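Putative metal binding protein RUMGNA_00854 (Ruminococcus gnavus, PDB 3U7Z) is of unknown biological role but binds calcium ions at the surface of a small domain that probably has a beta-grasp fold. Local coordinates at residues V35-S38 with E39-V42; P86-D89 with G90-F93. One frame throughout, in Å; residues are numbered along the deposited sequence.

How the contacts relate
Contact 1 (35-42) and contact 2 (86-93) lie in one small domain, their centres about 15 Å apart. The strand order of its mixed sheet, 2-1-5-3-4, with helix 32-38 lying on that sheet, fits the beta-grasp fold of the ubiquitin clan. Contact 1 comes first along the chain and ends the helix and runs into strand 42-45; contact 2 is the turn that leads into strand 92-99, a central strand of the mixed sheet. They meet in the core, where Val-35 CG2 lies 4.0 Å from Val-87 CG2. Each carries calcium on its outer side, so two ion sites are mounted on one shared hydrophobic framework.

Contact 1. Residues V35-S38 with E39-V42; sequences VLES and ENLV. With CA (calcium ion), chain D.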
# COMPACT_ATOMS: atom_id res chain seq x y z
N VAL A 35 -8.42 3.51 -2.16
CA VAL A 35 -8.81 2.55 -1.15
C VAL A 35 -8.04 2.78 0.14
O VAL A 35 -8.63 2.83 1.22
CB VAL A 35 -8.59 1.09 -1.61
CG1 VAL A 35 -9.08 0.17 -0.51
CG2 VAL A 35 -9.24 0.75 -2.98
N LEU A 36 -6.73 2.94 0.01
CA LEU A 36 -5.88 3.10 1.20
C LEU A 36 -6.25 4.36 1.96
O LEU A 36 -6.36 4.38 3.23
CB LEU A 36 -4.44 3.14 0.76
CG LEU A 36 -3.86 1.90 0.06
CD1 LEU A 36 -2.44 2.10 -0.50
CD2 LEU A 36 -3.92 0.72 1.01
N GLU A 37 -6.52 5.43 1.21
CA GLU A 37 -6.82 6.72 1.85
C GLU A 37 -8.24 6.83 2.36
O GLU A 37 -8.49 7.67 3.20
CB GLU A 37 -6.45 7.93 0.97
CG GLU A 37 -4.95 8.18 0.97
CD GLU A 37 -4.40 8.77 2.27
OE1 GLU A 37 -5.05 8.72 3.35
OE2 GLU A 37 -3.28 9.32 2.24
N SER A 38 -9.11 5.88 1.98
CA SER A 38 -10.49 5.92 2.43
C SER A 38 -10.61 5.85 3.92
O SER A 38 -11.55 6.43 4.51
CB SER A 38 -11.34 4.85 1.72
OG SER A 38 -11.02 3.54 2.10
N GLU A 39 -9.66 5.15 4.55
CA GLU A 39 -9.59 4.98 5.99
C GLU A 39 -8.34 5.63 6.57
O GLU A 39 -7.96 5.34 7.69
CB GLU A 39 -9.57 3.47 6.32
CG GLU A 39 -10.82 2.70 5.92
CD GLU A 39 -12.01 3.05 6.81
OE1 GLU A 39 -11.80 3.36 8.00
OE2 GLU A 39 -13.16 3.00 6.31
N ASN A 40 -7.69 6.50 5.79
CA ASN A 40 -6.42 7.07 6.20
C ASN A 40 -5.41 6.00 6.67
O ASN A 40 -4.73 6.18 7.66
CB ASN A 40 -6.61 8.21 7.20
CG ASN A 40 -5.40 9.07 7.31
OD1 ASN A 40 -4.51 9.02 6.48
ND2 ASN A 40 -5.34 9.85 8.33
N LEU A 41 -5.28 4.95 5.90
CA LEU A 41 -4.34 3.86 6.26
C LEU A 41 -2.89 4.18 5.90
O LEU A 41 -2.00 3.54 6.39
CB LEU A 41 -4.76 2.56 5.59
CG LEU A 41 -3.98 1.26 5.89
CD1 LEU A 41 -4.07 0.94 7.40
CD2 LEU A 41 -4.51 0.14 5.02
N VAL A 42 -2.69 5.15 5.03
CA VAL A 42 -1.38 5.57 4.61
C VAL A 42 -1.27 7.08 4.60
O VAL A 42 -2.29 7.80 4.61
CB VAL A 42 -1.07 5.10 3.18
CG1 VAL A 42 -1.18 3.54 3.03
CG2 VAL A 42 -1.89 5.79 2.13
CA CA D . -3.31 9.95 4.68
O HOH W 1 -13.13 1.96 3.39
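Glu-37 and Val-42 meet around a calcium ion just past the end of helix 32-38. The carboxylate holds the metal with both oxygens, OE1 and OE2 each 2.5 Å from it, while the carbonyl O of Val-42 binds at 2.4 Å. Asn-40 and Asp-43 complete the protein's share of the site. A bend at chi2 (-73°) curls the glutamate chain round, bringing its end back to the loop although its CB points away from it.

The chain leaves the helix through a Schellman motif. Asn-40, with positive phi, is its C-prime residue: Leu-41 N donates to Leu-36 O at 2.9 Å, and Asn-40 N to Glu-37 O at 3.0 Å. The second donor stands well above the carbonyl plane, 72° out of it.

The tight side faces the sheet. Leu-36 lays CB against Val-42 CG2 (3.9 Å) and brings CD1 near Val-42 CG1, while its other branch tip, CD2, reaches Leu-41 CD2 at 4.1 Å. Leu-95 of strand 92-99 lies against both Leu-36 and Val-42.

The solvent side is looser. There Ser-38 turns its hydroxyl back on the helix, OG donating to Val-35 O at 2.6 Å, a carbonyl that also accepts from Ser-38 N. A water bridging this OG to Glu-39 is doubtful, because Glu-39 was modelled in two conformers.

With oxygens drawn from the helix's last turn and from the loop beyond it, the ion ties the two together, and its charge probably offsets those of the Glu-37 and Asp-43 carboxylates.

Contact 2. Residues P86-D89 with G90-F93; sequences PVSD and GDAF. With CA (calcium ion), chain G.
The backbone N of Ser-88 donates to Asp-91 OD2 at 2.8 Å, arriving from above the carboxylate plane, about 60° out of it, and Asp-91 N returns a bond to Ser-88 O at 3.1 Å. The aspartate reaches back because its CG sits beside its own backbone N (chi1 -81°), which lays the carboxylate against Ser-88, with CB of the serine 3.5 Å from OD2. A water adds a third link: it donates to OD2 at 2.7 Å and to Pro-86 O, and accepts from Ser-88 OG. OD2 of this buried aspartate is thus met by both a backbone N-H and a water.

The backbone pair closes a type II beta turn from Ser-88 to Asp-91, the bend that sends the chain into strand 92-99 of the mixed sheet, consistent with a beta-grasp fold. Gly-90 occupies its third position with phi 88°, the positive phi that a type II turn needs there.

One layer further in, Phe-93 points its CB toward the incoming loop and presents its ring edge to Pro-86 O, CZ lying 3.9 Å away. Val-87 CG2 comes obliquely to the same ring, 4.3 Å from CE2, and Leu-32 of helix 32-38 touches both residues.

At the outer corner, the CB of Asp-89 points away from 90-93, and its carboxylate oxygens have separate partners. OD2 binds a calcium ion at 2.2 Å, while OD1 accepts a hydrogen bond from the backbone N of His-8 on strand 7-14, which steadies the carboxylate that holds the metal.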
# COMPACT_ATOMS: atom_id res chain seq x y z
N PRO A 86 -4.59 -0.27 -10.47
CA PRO A 86 -6.00 -0.60 -10.52
C PRO A 86 -6.35 -1.70 -9.53
O PRO A 86 -5.53 -2.61 -9.29
CB PRO A 86 -6.21 -1.13 -11.93
CG PRO A 86 -5.08 -0.76 -12.69
CD PRO A 86 -3.92 -0.57 -11.73
N VAL A 87 -7.54 -1.59 -8.99
CA VAL A 87 -8.07 -2.59 -8.05
C VAL A 87 -9.05 -3.52 -8.78
O VAL A 87 -9.88 -3.05 -9.56
CB VAL A 87 -8.73 -1.82 -6.89
CG1 VAL A 87 -9.70 -2.64 -6.03
CG2 VAL A 87 -7.61 -1.20 -6.03
N SER A 88 -8.94 -4.82 -8.54
CA SER A 88 -9.87 -5.84 -9.07
C SER A 88 -10.50 -6.58 -7.93
O SER A 88 -9.89 -6.77 -6.88
CB SER A 88 -9.10 -6.83 -9.93
OG SER A 88 -8.48 -6.19 -11.03
N ASP A 89 -11.73 -7.04 -8.17
CA ASP A 89 -12.40 -7.87 -7.20
C ASP A 89 -11.53 -9.07 -6.87
O ASP A 89 -11.02 -9.76 -7.75
CB ASP A 89 -13.79 -8.29 -7.70
CG ASP A 89 -14.59 -9.01 -6.66
OD1 ASP A 89 -14.52 -8.71 -5.46
OD2 ASP A 89 -15.37 -9.92 -7.09
N GLY A 90 -11.40 -9.35 -5.58
CA GLY A 90 -10.64 -10.50 -5.13
C GLY A 90 -9.16 -10.24 -4.93
O GLY A 90 -8.46 -11.13 -4.46
N ASP A 91 -8.68 -9.05 -5.25
CA ASP A 91 -7.26 -8.76 -5.11
C ASP A 91 -6.81 -8.82 -3.68
O ASP A 91 -7.53 -8.42 -2.77
CB ASP A 91 -6.89 -7.37 -5.63
CG ASP A 91 -6.72 -7.28 -7.14
OD1 ASP A 91 -6.62 -8.30 -7.83
OD2 ASP A 91 -6.64 -6.13 -7.61
N ALA A 92 -5.58 -9.27 -3.52
CA ALA A 92 -4.86 -9.19 -2.23
C ALA A 92 -3.58 -8.39 -2.49
O ALA A 92 -2.78 -8.77 -3.36
CB ALA A 92 -4.51 -10.58 -1.72
N PHE A 93 -3.44 -7.26 -1.80
CA PHE A 93 -2.27 -6.44 -1.87
C PHE A 93 -1.54 -6.51 -0.58
O PHE A 93 -2.12 -6.77 0.46
CB PHE A 93 -2.60 -4.98 -2.13
CG PHE A 93 -3.16 -4.72 -3.48
CD1 PHE A 93 -2.33 -4.47 -4.53
CD2 PHE A 93 -4.56 -4.71 -3.71
CE1 PHE A 93 -2.81 -4.21 -5.82
CE2 PHE A 93 -5.05 -4.49 -5.01
CZ PHE A 93 -4.15 -4.22 -6.05
CA CA G . -16.70 -10.89 -8.61
O HOH W 2 -5.99 -5.63 -10.14